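Local coordinates for peptidase M16 domain protein (Alicyclobacillus acidocaldarius subsp. acidocaldarius DSM 446, PDB 4XEA) that probably acts as a metal-dependent peptidase of family M16, binding a nickel ion in its metal site and a separate sodium ion in this crystal, at residues K66-E69 and D74-A77; A33-R38 and F115-H120; F62-M67 and V86-T91; Y97-T102 and A106-T111. One frame throughout, in Å; residues are numbered along the deposited sequence.

Contact 1 (K66-E69 and D74-A77); sequences KMFE and DVFA. With NA (sodium ion), chain B.
Phe68, in the loop that leaves helix 59-66, is met by Val75 and Phe76 from the first turn of helix 75-80. Asp74 opens that turn as its N-cap, its OD1 accepting a weak 3.2 Å bond from Ala77 N. Val75 sends its two branches to different parts of Phe68. CG2 rests against the backbone, 3.5 Å from Phe68 O, while CG1 arrives at the ring edge, near the ring plane, 4.0 Å from Phe68 CD1. Phe76 takes one face of the same ring. Its CG stands anti to its own carbonyl carbon (chi1 -68°), which carries the ring outward until CZ lies 3.6 Å from Phe68 CD1, above the rim. The two planes are nearly parallel, at 11°, but so far displaced that the rings barely overlap. Phe68 belongs to a type I turn, Lys66 to Glu69, tied across its ends by a salt bridge of 2.6 Å from Lys66 NZ to the anti side of Glu69 OE1. Met67 O of the turn coordinates a sodium ion at 2.5 Å. One water on that ion donates to both Lys66 O and Glu69 O. Phe68 also lies on Val86 and Ala88 of strand 84-90 and meets the ring of Phe115 from helix 105-116, and Phe76 reaches Val86 too. The aromatic pair thus joins loop and short helix to the edge strand of the six-stranded sheet.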
loop_
_atom_site.group_PDB
_atom_site.type_symbol
_atom_site.label_atom_id
_atom_site.label_comp_id
_atom_site.label_asym_id
_atom_site.label_seq_id
_atom_site.Cartn_x
_atom_site.Cartn_y
_atom_site.Cartn_z
ATOM N N LYS A 66 -20.173 15.443 4.318
ATOM C CA LYS A 66 -20.582 16.820 4.571
ATOM C C LYS A 66 -19.764 17.486 5.670
ATOM O O LYS A 66 -19.836 18.705 5.858
ATOM C CB LYS A 66 -22.086 16.854 4.883
ATOM C CG LYS A 66 -23.007 16.701 3.619
ATOM C CD LYS A 66 -22.548 17.487 2.376
ATOM C CE LYS A 66 -22.404 19.017 2.573
ATOM N NZ LYS A 66 -21.685 19.690 1.427
HETATM N N MSE A 67 -18.953 16.692 6.364
HETATM C CA MSE A 67 -18.134 17.215 7.454
HETATM C C MSE A 67 -17.133 18.252 6.968
HETATM O O MSE A 67 -16.772 19.152 7.731
HETATM C CB MSE A 67 -17.372 16.095 8.178
HETATM C CG MSE A 67 -16.882 16.473 9.563
HETATM SE SE MSE A 67 -18.421 16.965 10.728
HETATM C CE MSE A 67 -19.529 15.400 10.396
ATOM N N PHE A 68 -16.700 18.144 5.712
ATOM C CA PHE A 68 -15.685 19.028 5.186
ATOM C C PHE A 68 -16.238 20.386 4.734
ATOM O O PHE A 68 -15.469 21.307 4.533
ATOM C CB PHE A 68 -14.928 18.323 4.062
ATOM C CG PHE A 68 -14.109 17.166 4.552
ATOM C CD1 PHE A 68 -12.802 17.362 4.976
ATOM C CD2 PHE A 68 -14.665 15.907 4.654
ATOM C CE1 PHE A 68 -12.026 16.292 5.462
ATOM C CE2 PHE A 68 -13.912 14.817 5.148
ATOM C CZ PHE A 68 -12.578 15.014 5.536
ATOM N N GLU A 69 -17.563 20.510 4.605
ATOM C CA GLU A 69 -18.195 21.800 4.249
ATOM C C GLU A 69 -17.920 22.860 5.324
ATOM O O GLU A 69 -18.133 22.590 6.516
ATOM C CB GLU A 69 -19.715 21.623 4.090
ATOM C CG GLU A 69 -20.472 22.888 3.623
ATOM C CD GLU A 69 -20.511 23.042 2.105
ATOM O OE1 GLU A 69 -21.135 22.191 1.438
ATOM O OE2 GLU A 69 -19.934 24.020 1.584
ATOM N N ASP A 74 -11.679 26.484 3.152
ATOM C CA ASP A 74 -11.395 25.270 2.335
ATOM C C ASP A 74 -10.599 24.398 3.294
ATOM O O ASP A 74 -9.411 24.665 3.560
ATOM C CB ASP A 74 -10.556 25.625 1.076
ATOM C CG ASP A 74 -10.133 24.398 0.219
ATOM O OD1 ASP A 74 -10.169 23.227 0.653
ATOM O OD2 ASP A 74 -9.716 24.646 -0.937
ATOM N N VAL A 75 -11.248 23.360 3.820
ATOM C CA VAL A 75 -10.653 22.589 4.889
ATOM C C VAL A 75 -9.387 21.894 4.429
ATOM O O VAL A 75 -8.403 21.864 5.165
ATOM C CB VAL A 75 -11.654 21.611 5.526
ATOM C CG1 VAL A 75 -10.925 20.595 6.387
ATOM C CG2 VAL A 75 -12.689 22.399 6.359
ATOM N N PHE A 76 -9.398 21.379 3.202
ATOM C CA PHE A 76 -8.247 20.639 2.663
ATOM C C PHE A 76 -7.046 21.553 2.470
ATOM O O PHE A 76 -5.903 21.145 2.731
ATOM C CB PHE A 76 -8.597 19.949 1.329
ATOM C CG PHE A 76 -9.577 18.823 1.473
ATOM C CD1 PHE A 76 -9.145 17.548 1.840
ATOM C CD2 PHE A 76 -10.934 19.031 1.249
ATOM C CE1 PHE A 76 -10.051 16.495 1.986
ATOM C CE2 PHE A 76 -11.844 17.992 1.387
ATOM C CZ PHE A 76 -11.403 16.716 1.764
ATOM N N ALA A 77 -7.301 22.780 2.014
ATOM C CA ALA A 77 -6.240 23.754 1.799
ATOM C C ALA A 77 -5.674 24.286 3.114
ATOM O O ALA A 77 -4.493 24.582 3.195
ATOM C CB ALA A 77 -6.728 24.906 0.923
HETATM NA NA NA B . -17.486 20.417 9.726
HETATM O O HOH W 1 -19.337 20.685 8.011
HETATM O O HOH W 2 -16.787 22.540 9.142
#

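Contact 2 (A33-R38 and F115-H120); sequences AMFATR and FVQSIH. With NA (sodium ion), chain B.
Phe35 of strand 31-37 reaches across to Val116 and Gln117, where helix 105-116 gives way to a loop. Ala33, two residues earlier, pairs by backbone bonds with Phe99 on the neighbouring strand. Phe35 itself carries the whole contact. Its CG lies anti to the backbone N (chi1 -168°), which throws the ring off the sheet toward the helix end. Side CD2-CE2 of the ring slides alongside Val116 in the opposite sense, with CD2 3.6 Å from Val116 CB and CE2 3.7 Å from Val116 CG1. At the far end Gln117 crosses nearly at a right angle. Its NE2 sits at the ring edge, 3.9 Å from Phe35 CZ, and the amide plane is turned 80° from the ring. The amide's OE1 is engaged elsewhere, by Gln215 and Lys218. Thr37, last in the strand, gives its hydroxyl to a bond with Phe188 O. On either side of Val116 and Gln117 in sequence, two carbonyls bind a sodium ion: Phe115 O at 2.1 Å and Ser118 O at 2.3 Å, with Met67 O and two waters as further ligands. One of these waters accepts from His120 N at 3.2 Å. Val116 also touches Tyr97 of strand 95-101 and Met194 of strand 194-200. The contact therefore fastens the end of helix 105-116 over the middle of the six-stranded sheet, with strand 31-37 lying between those two strands.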
loop_
_atom_site.group_PDB
_atom_site.type_symbol
_atom_site.label_atom_id
_atom_site.label_comp_id
_atom_site.label_asym_id
_atom_site.label_seq_id
_atom_site.Cartn_x
_atom_site.Cartn_y
_atom_site.Cartn_z
ATOM N N ALA A 33 -2.539 12.102 12.967
ATOM C CA ALA A 33 -3.554 12.420 13.971
ATOM C C ALA A 33 -4.915 11.899 13.487
ATOM O O ALA A 33 -5.256 12.074 12.316
ATOM C CB ALA A 33 -3.598 13.937 14.149
HETATM N N MSE A 34 -5.715 11.320 14.390
HETATM C CA MSE A 34 -7.035 10.835 14.008
HETATM C C MSE A 34 -8.056 11.184 15.103
HETATM O O MSE A 34 -7.786 10.960 16.294
HETATM C CB MSE A 34 -6.997 9.317 13.776
HETATM C CG MSE A 34 -8.386 8.646 13.483
HETATM SE SE MSE A 34 -8.313 6.754 12.970
HETATM C CE MSE A 34 -7.576 6.876 11.160
ATOM N N PHE A 35 -9.178 11.775 14.670
ATOM C CA PHE A 35 -10.314 12.122 15.513
ATOM C C PHE A 35 -11.496 11.256 15.022
ATOM O O PHE A 35 -11.917 11.402 13.878
ATOM C CB PHE A 35 -10.601 13.631 15.323
ATOM C CG PHE A 35 -11.568 14.247 16.315
ATOM C CD1 PHE A 35 -11.813 13.701 17.562
ATOM C CD2 PHE A 35 -12.159 15.465 16.005
ATOM C CE1 PHE A 35 -12.701 14.319 18.460
ATOM C CE2 PHE A 35 -13.032 16.102 16.906
ATOM C CZ PHE A 35 -13.304 15.513 18.122
ATOM N N ALA A 36 -11.981 10.328 15.848
ATOM C CA ALA A 36 -13.005 9.366 15.420
ATOM C C ALA A 36 -14.165 9.302 16.339
ATOM O O ALA A 36 -14.019 9.570 17.547
ATOM C CB ALA A 36 -12.410 7.979 15.257
ATOM N N THR A 37 -15.310 8.904 15.772
ATOM C CA THR A 37 -16.554 8.767 16.543
ATOM C C THR A 37 -17.029 7.322 16.542
ATOM O O THR A 37 -16.916 6.624 15.534
ATOM C CB THR A 37 -17.678 9.685 16.013
ATOM O OG1 THR A 37 -18.897 9.432 16.718
ATOM C CG2 THR A 37 -17.879 9.441 14.538
ATOM N N ARG A 38 -17.533 6.883 17.701
ATOM C CA ARG A 38 -18.204 5.577 17.846
ATOM C C ARG A 38 -19.621 5.616 17.223
ATOM O O ARG A 38 -20.656 5.558 17.928
ATOM C CB ARG A 38 -18.281 5.200 19.316
ATOM C CG ARG A 38 -18.653 3.771 19.586
ATOM C CD ARG A 38 -18.748 3.463 21.085
ATOM N NE ARG A 38 -17.501 3.605 21.871
ATOM C CZ ARG A 38 -17.139 4.670 22.598
ATOM N NH1 ARG A 38 -17.867 5.786 22.610
ATOM N NH2 ARG A 38 -16.002 4.622 23.302
ATOM N N PHE A 115 -13.187 21.467 12.431
ATOM C CA PHE A 115 -14.062 21.074 11.306
ATOM C C PHE A 115 -14.946 19.844 11.614
ATOM O O PHE A 115 -15.984 19.640 10.986
ATOM C CB PHE A 115 -13.276 20.954 9.977
ATOM C CG PHE A 115 -12.883 19.539 9.565
ATOM C CD1 PHE A 115 -13.766 18.730 8.869
ATOM C CD2 PHE A 115 -11.594 19.058 9.803
ATOM C CE1 PHE A 115 -13.390 17.433 8.445
ATOM C CE2 PHE A 115 -11.212 17.787 9.402
ATOM C CZ PHE A 115 -12.113 16.964 8.721
ATOM N N VAL A 116 -14.551 19.044 12.589
ATOM C CA VAL A 116 -15.358 17.899 12.997
ATOM C C VAL A 116 -16.422 18.318 14.036
ATOM O O VAL A 116 -17.480 17.680 14.114
ATOM C CB VAL A 116 -14.445 16.783 13.509
ATOM C CG1 VAL A 116 -15.244 15.577 14.032
ATOM C CG2 VAL A 116 -13.466 16.336 12.353
ATOM N N GLN A 117 -16.155 19.389 14.800
ATOM C CA GLN A 117 -17.070 19.849 15.871
ATOM C C GLN A 117 -18.098 20.895 15.437
ATOM O O GLN A 117 -18.856 21.399 16.271
ATOM C CB GLN A 117 -16.272 20.321 17.104
ATOM C CG GLN A 117 -15.648 19.145 17.840
ATOM C CD GLN A 117 -14.791 19.504 19.021
ATOM O OE1 GLN A 117 -14.069 20.560 19.068
ATOM N NE2 GLN A 117 -14.835 18.618 20.009
ATOM N N SER A 118 -18.130 21.238 14.147
ATOM C CA SER A 118 -19.252 22.012 13.583
ATOM C C SER A 118 -19.690 21.378 12.293
ATOM O O SER A 118 -18.869 20.842 11.551
ATOM C CB SER A 118 -18.861 23.471 13.298
ATOM O OG SER A 118 -18.343 24.086 14.446
ATOM N N ILE A 119 -20.977 21.447 11.993
ATOM C CA ILE A 119 -21.450 20.921 10.706
ATOM C C ILE A 119 -22.235 22.008 10.045
ATOM O O ILE A 119 -22.890 22.789 10.734
ATOM C CB ILE A 119 -22.339 19.683 10.836
ATOM C CG1 ILE A 119 -22.435 19.007 9.467
ATOM C CG2 ILE A 119 -23.712 20.056 11.396
ATOM C CD1 ILE A 119 -22.994 17.631 9.453
ATOM N N HIS A 120 -22.170 22.063 8.715
ATOM C CA HIS A 120 -22.819 23.128 7.963
ATOM C C HIS A 120 -23.706 22.529 6.874
ATOM O O HIS A 120 -23.293 22.348 5.735
ATOM C CB HIS A 120 -21.764 24.120 7.416
ATOM C CG HIS A 120 -20.943 24.776 8.493
ATOM N ND1 HIS A 120 -21.310 25.965 9.098
ATOM C CD2 HIS A 120 -19.788 24.392 9.092
ATOM C CE1 HIS A 120 -20.408 26.287 10.011
ATOM N NE2 HIS A 120 -19.482 25.342 10.039
HETATM NA NA NA B . -17.486 20.417 9.726
HETATM O O HOH W 1 -19.337 20.685 8.011
HETATM O O HOH W 2 -16.787 22.540 9.142
#

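Contact 3 (F62-M67 and V86-T91); sequences FLEHKM and VDAYTT. With NA (sodium ion), chain B; NI (nickel (II) ion), chain C.
The carboxylate of Glu64 is held by Thr90, whose OG1 donates to the anti lone pair of Glu64 OE1 at 2.6 Å. His61, Glu64 and His65 form the inverted zinc motif HXXEH of M16 peptidases. OE1 of Glu64 also lies against the strand backbone, 3.4 Å from Tyr89 C; Thr90 N is close as well, but its angle is too poor for a hydrogen bond. One residue on, the flat imidazole of His65 uses its two nitrogens on different partners. NE2 binds the nickel ion at 2.2 Å, and ND1 is hydrogen-bonded to Glu129, a second-shell residue that would fix the ring's rotation. His61 and a water are further ligands of the nickel, which probably occupies the place of zinc in relatives, and Glu136 completes the metal site. Glu64 is not among those ligands; it stands where the family has its general base. Helix 62-66 and strand 86-90 run antiparallel, their axes at 171° and 8.4 Å apart at closest approach, and Glu64 bridges them. Its CG is anti to the backbone N (chi1 180°), pointing the chain at the strand, and an unstaggered chi2 of -138° then bends the carboxylate toward Thr90. On the way the chain passes over Ala88, whose CB touches Glu64 CG at 3.8 Å. This small apolar contact and the single hydroxyl bond would hold the motif glutamate against the edge strand. The fit is close at the root of the side chain as well, with Thr90 OG1 3.3 Å from Glu64 CB.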
loop_
_atom_site.group_PDB
_atom_site.type_symbol
_atom_site.label_atom_id
_atom_site.label_comp_id
_atom_site.label_asym_id
_atom_site.label_seq_id
_atom_site.Cartn_x
_atom_site.Cartn_y
_atom_site.Cartn_z
ATOM N N PHE A 62 -22.942 9.828 4.868
ATOM C CA PHE A 62 -23.431 11.159 4.439
ATOM C C PHE A 62 -22.769 12.274 5.287
ATOM O O PHE A 62 -22.246 13.274 4.756
ATOM C CB PHE A 62 -24.958 11.184 4.570
ATOM C CG PHE A 62 -25.649 12.180 3.673
ATOM C CD1 PHE A 62 -25.419 13.532 3.803
ATOM C CD2 PHE A 62 -26.594 11.755 2.746
ATOM C CE1 PHE A 62 -26.085 14.449 2.982
ATOM C CE2 PHE A 62 -27.254 12.663 1.931
ATOM C CZ PHE A 62 -27.000 14.000 2.048
ATOM N N LEU A 63 -22.765 12.097 6.601
ATOM C CA LEU A 63 -22.114 13.066 7.502
ATOM C C LEU A 63 -20.611 13.183 7.182
ATOM O O LEU A 63 -20.060 14.287 7.169
ATOM C CB LEU A 63 -22.316 12.695 8.972
ATOM C CG LEU A 63 -23.737 12.808 9.529
ATOM C CD1 LEU A 63 -23.736 12.302 10.960
ATOM C CD2 LEU A 63 -24.242 14.308 9.449
ATOM N N GLU A 64 -19.977 12.054 6.854
ATOM C CA GLU A 64 -18.559 12.078 6.483
ATOM C C GLU A 64 -18.334 12.970 5.301
ATOM O O GLU A 64 -17.386 13.760 5.290
ATOM C CB GLU A 64 -18.024 10.661 6.208
ATOM C CG GLU A 64 -16.532 10.622 5.811
ATOM C CD GLU A 64 -16.277 9.649 4.662
ATOM O OE1 GLU A 64 -16.637 8.467 4.778
ATOM O OE2 GLU A 64 -15.773 10.079 3.623
ATOM N N HIS A 65 -19.184 12.849 4.286
ATOM C CA HIS A 65 -19.038 13.659 3.115
ATOM C C HIS A 65 -19.213 15.148 3.450
ATOM O O HIS A 65 -18.513 15.997 2.906
ATOM C CB HIS A 65 -20.079 13.276 2.061
ATOM C CG HIS A 65 -19.596 12.266 1.084
ATOM N ND1 HIS A 65 -19.502 12.528 -0.266
ATOM C CD2 HIS A 65 -19.157 10.996 1.259
ATOM C CE1 HIS A 65 -19.039 11.454 -0.884
ATOM N NE2 HIS A 65 -18.827 10.514 0.016
ATOM N N LYS A 66 -20.173 15.443 4.318
ATOM C CA LYS A 66 -20.582 16.820 4.571
ATOM C C LYS A 66 -19.764 17.486 5.670
ATOM O O LYS A 66 -19.836 18.705 5.858
ATOM C CB LYS A 66 -22.086 16.854 4.883
ATOM C CG LYS A 66 -23.007 16.701 3.619
ATOM C CD LYS A 66 -22.548 17.487 2.376
ATOM C CE LYS A 66 -22.404 19.017 2.573
ATOM N NZ LYS A 66 -21.685 19.690 1.427
HETATM N N MSE A 67 -18.953 16.692 6.364
HETATM C CA MSE A 67 -18.134 17.215 7.454
HETATM C C MSE A 67 -17.133 18.252 6.968
HETATM O O MSE A 67 -16.772 19.152 7.731
HETATM C CB MSE A 67 -17.372 16.095 8.178
HETATM C CG MSE A 67 -16.882 16.473 9.563
HETATM SE SE MSE A 67 -18.421 16.965 10.728
HETATM C CE MSE A 67 -19.529 15.400 10.396
ATOM N N VAL A 86 -5.427 15.892 4.825
ATOM C CA VAL A 86 -6.523 15.382 5.645
ATOM C C VAL A 86 -7.380 14.457 4.781
ATOM O O VAL A 86 -7.478 14.638 3.567
ATOM C CB VAL A 86 -7.388 16.533 6.226
ATOM C CG1 VAL A 86 -8.108 17.281 5.129
ATOM C CG2 VAL A 86 -8.411 16.011 7.262
ATOM N N ASP A 87 -7.966 13.431 5.409
ATOM C CA ASP A 87 -8.885 12.546 4.706
ATOM C C ASP A 87 -9.840 11.983 5.754
ATOM O O ASP A 87 -9.777 12.370 6.935
ATOM C CB ASP A 87 -8.083 11.487 3.946
ATOM C CG ASP A 87 -8.844 10.890 2.744
ATOM O OD1 ASP A 87 -10.062 11.139 2.553
ATOM O OD2 ASP A 87 -8.198 10.147 1.995
ATOM N N ALA A 88 -10.770 11.142 5.325
ATOM C CA ALA A 88 -11.696 10.516 6.262
ATOM C C ALA A 88 -12.172 9.184 5.674
ATOM O O ALA A 88 -11.986 8.939 4.505
ATOM C CB ALA A 88 -12.847 11.434 6.531
ATOM N N TYR A 89 -12.778 8.351 6.507
ATOM C CA TYR A 89 -13.515 7.194 6.060
ATOM C C TYR A 89 -14.655 6.889 7.045
ATOM O O TYR A 89 -14.642 7.322 8.199
ATOM C CB TYR A 89 -12.579 5.955 5.820
ATOM C CG TYR A 89 -11.980 5.371 7.109
ATOM C CD1 TYR A 89 -12.741 4.558 7.941
ATOM C CD2 TYR A 89 -10.671 5.670 7.504
ATOM C CE1 TYR A 89 -12.216 4.031 9.134
ATOM C CE2 TYR A 89 -10.140 5.156 8.681
ATOM C CZ TYR A 89 -10.924 4.331 9.496
ATOM O OH TYR A 89 -10.421 3.819 10.657
ATOM N N THR A 90 -15.648 6.156 6.547
ATOM C CA THR A 90 -16.700 5.560 7.368
ATOM C C THR A 90 -16.589 4.055 7.249
ATOM O O THR A 90 -16.376 3.513 6.131
ATOM C CB THR A 90 -18.054 5.963 6.828
ATOM O OG1 THR A 90 -18.083 7.386 6.686
ATOM C CG2 THR A 90 -19.176 5.502 7.752
ATOM N N THR A 91 -16.678 3.377 8.386
ATOM C CA THR A 91 -16.739 1.908 8.389
ATOM C C THR A 91 -17.977 1.454 9.174
ATOM O O THR A 91 -18.896 2.251 9.431
ATOM C CB THR A 91 -15.421 1.198 8.809
ATOM O OG1 THR A 91 -15.576 -0.221 8.564
ATOM C CG2 THR A 91 -15.067 1.402 10.284
HETATM NA NA NA B . -17.486 20.417 9.726
HETATM NI NI NI C . -18.132 8.421 0.058
HETATM O O HOH W 1 -19.337 20.685 8.011
HETATM O O HOH W 2 -16.787 22.540 9.142
HETATM O O HOH W 3 -16.060 9.072 -1.057
#

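Contact 4 (Y97-T102 and A106-T111); sequences YYFSGT and AKHVGT
Phe99 holds its CG between the backbone N and the carbonyl carbon (chi1 73°), which swings the phenyl ring beneath His108 CB, while the His108 torsion (chi1 -63°) only turns the imidazole beside its backbone N. The motif is a strand-turn-helix unit: strand 95-101 leaves the six-stranded sheet through a short connection, and helix 105-116 folds back on the sheet. Its central interaction is a CH-pi contact. His108 CB stands over one face of the Phe99 ring, 3.7 Å from the ring centroid and displaced toward the rim, so that its nearest atom is Phe99 CZ at 3.5 Å. The imidazole beyond it is oblique to the phenyl ring, the planes at 50°, and is neither stacked nor edge-on. Its NE2 is satisfied by the carbonyl of His82. The phenyl ring also presses on the helix backbone, with CE2 of Phe99 3.7 Å from His108 C and 3.8 Å from Val109 N. All three residues that touch are buried, and the ring fills the angle between strand and helix. Leu112, a turn later in the helix, and Ala33 on the adjoining strand also touch Phe99. Where the strand runs into the turn, Ser100 and Thr102 pack on Met362 of the second subunit. Within the helix, Thr111 OG1 donates to Lys107 O at 2.8 Å from above the carbonyl plane, sharing that oxygen with Thr111 N. At the edge of the Phe99 ring, in its plane, Val109 CG2 lies 4.0 Å from CZ.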
loop_
_atom_site.group_PDB
_atom_site.type_symbol
_atom_site.label_atom_id
_atom_site.label_comp_id
_atom_site.label_asym_id
_atom_site.label_seq_id
_atom_site.Cartn_x
_atom_site.Cartn_y
_atom_site.Cartn_z
ATOM N N TYR A 97 -11.639 10.825 10.956
ATOM C CA TYR A 97 -11.049 12.002 10.315
ATOM C C TYR A 97 -9.574 12.093 10.717
ATOM O O TYR A 97 -9.227 11.996 11.909
ATOM C CB TYR A 97 -11.820 13.269 10.727
ATOM C CG TYR A 97 -13.317 13.144 10.450
ATOM C CD1 TYR A 97 -13.839 13.547 9.228
ATOM C CD2 TYR A 97 -14.182 12.528 11.366
ATOM C CE1 TYR A 97 -15.157 13.390 8.919
ATOM C CE2 TYR A 97 -15.552 12.374 11.069
ATOM C CZ TYR A 97 -16.024 12.801 9.841
ATOM O OH TYR A 97 -17.351 12.666 9.511
ATOM N N TYR A 98 -8.672 12.251 9.734
ATOM C CA TYR A 98 -7.252 12.150 10.064
ATOM C C TYR A 98 -6.387 12.983 9.147
ATOM O O TYR A 98 -6.780 13.242 8.011
ATOM C CB TYR A 98 -6.826 10.691 10.031
ATOM C CG TYR A 98 -7.004 9.984 8.691
ATOM C CD1 TYR A 98 -5.944 9.870 7.811
ATOM C CD2 TYR A 98 -8.232 9.415 8.323
ATOM C CE1 TYR A 98 -6.084 9.220 6.577
ATOM C CE2 TYR A 98 -8.380 8.739 7.095
ATOM C CZ TYR A 98 -7.302 8.649 6.242
ATOM O OH TYR A 98 -7.438 8.039 5.025
ATOM N N PHE A 99 -5.244 13.450 9.670
ATOM C CA PHE A 99 -4.268 14.121 8.865
ATOM C C PHE A 99 -2.908 13.524 9.116
ATOM O O PHE A 99 -2.658 12.860 10.124
ATOM C CB PHE A 99 -4.265 15.666 9.113
ATOM C CG PHE A 99 -3.669 16.103 10.435
ATOM C CD1 PHE A 99 -2.297 16.173 10.614
ATOM C CD2 PHE A 99 -4.497 16.507 11.485
ATOM C CE1 PHE A 99 -1.750 16.594 11.823
ATOM C CE2 PHE A 99 -3.956 16.936 12.699
ATOM C CZ PHE A 99 -2.587 16.975 12.871
ATOM N N SER A 100 -2.013 13.767 8.184
ATOM C CA SER A 100 -0.602 13.612 8.443
ATOM C C SER A 100 0.157 14.837 7.906
ATOM O O SER A 100 -0.234 15.439 6.910
ATOM C CB SER A 100 -0.111 12.331 7.831
ATOM O OG SER A 100 -0.091 12.466 6.443
ATOM N N GLY A 101 1.218 15.216 8.609
ATOM C CA GLY A 101 2.008 16.393 8.241
ATOM C C GLY A 101 3.343 16.473 8.945
ATOM O O GLY A 101 3.707 15.578 9.706
ATOM N N THR A 102 4.064 17.567 8.699
ATOM C CA THR A 102 5.461 17.682 9.105
ATOM C C THR A 102 5.816 18.934 9.941
ATOM O O THR A 102 6.986 19.152 10.280
ATOM C CB THR A 102 6.353 17.662 7.861
ATOM O OG1 THR A 102 5.964 18.715 6.978
ATOM C CG2 THR A 102 6.187 16.348 7.132
ATOM N N ALA A 106 0.306 22.316 15.823
ATOM C CA ALA A 106 -0.682 23.074 16.625
ATOM C C ALA A 106 -1.851 23.533 15.764
ATOM O O ALA A 106 -3.018 23.337 16.130
ATOM C CB ALA A 106 -0.034 24.295 17.352
ATOM N N LYS A 107 -1.541 24.093 14.600
ATOM C CA LYS A 107 -2.573 24.575 13.678
ATOM C C LYS A 107 -3.447 23.440 13.161
ATOM O O LYS A 107 -4.674 23.577 13.121
ATOM C CB LYS A 107 -1.948 25.340 12.505
ATOM C CG LYS A 107 -2.967 25.979 11.557
ATOM C CD LYS A 107 -2.394 27.204 10.856
ATOM C CE LYS A 107 -2.528 28.450 11.745
ATOM N NZ LYS A 107 -1.858 29.625 11.182
ATOM N N HIS A 108 -2.827 22.315 12.805
ATOM C CA HIS A 108 -3.538 21.224 12.182
ATOM C C HIS A 108 -4.485 20.550 13.187
ATOM O O HIS A 108 -5.620 20.239 12.856
ATOM C CB HIS A 108 -2.581 20.183 11.594
ATOM C CG HIS A 108 -1.706 20.717 10.498
ATOM N ND1 HIS A 108 -2.213 21.379 9.401
ATOM C CD2 HIS A 108 -0.363 20.686 10.334
ATOM C CE1 HIS A 108 -1.217 21.751 8.616
ATOM N NE2 HIS A 108 -0.083 21.347 9.161
ATOM N N VAL A 109 -4.011 20.329 14.405
ATOM C CA VAL A 109 -4.875 19.771 15.438
ATOM C C VAL A 109 -6.099 20.646 15.698
ATOM O O VAL A 109 -7.207 20.137 15.871
ATOM C CB VAL A 109 -4.123 19.521 16.753
ATOM C CG1 VAL A 109 -5.131 19.026 17.845
ATOM C CG2 VAL A 109 -3.037 18.487 16.515
ATOM N N GLY A 110 -5.872 21.954 15.752
ATOM C CA GLY A 110 -6.940 22.960 15.864
ATOM C C GLY A 110 -7.938 22.874 14.709
ATOM O O GLY A 110 -9.148 22.887 14.923
ATOM N N THR A 111 -7.441 22.757 13.487
ATOM C CA THR A 111 -8.304 22.638 12.318
ATOM C C THR A 111 -9.105 21.320 12.358
ATOM O O THR A 111 -10.294 21.279 12.005
ATOM C CB THR A 111 -7.460 22.695 11.039
ATOM O OG1 THR A 111 -6.611 23.870 11.057
ATOM C CG2 THR A 111 -8.364 22.682 9.800
#

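All four contacts lie on the six-stranded sheet or beside it. The sodium ion joins contacts 1, 2 and 3, because Met67, common to contacts 1 and 3, shares it with Phe115 and Ser118 of contact 2. Close by, Glu69 O of contact 1 packs 3.6 Å from His120 CD2 of contact 2. Contacts 2 and 4 use different parts of helix 105-116, and their strands are neighbours, with Phe35 N 2.8 Å from Tyr97 O, probably a hydrogen bond. Contact 3 reaches strand 95-101 of contact 4 through Ala88 CB, 3.6 Å from Tyr97 CD1. Contact 3 alone contains a nickel ligand; the nickel lies 15.4 Å from the sodium, which sits past the end of the motif helix.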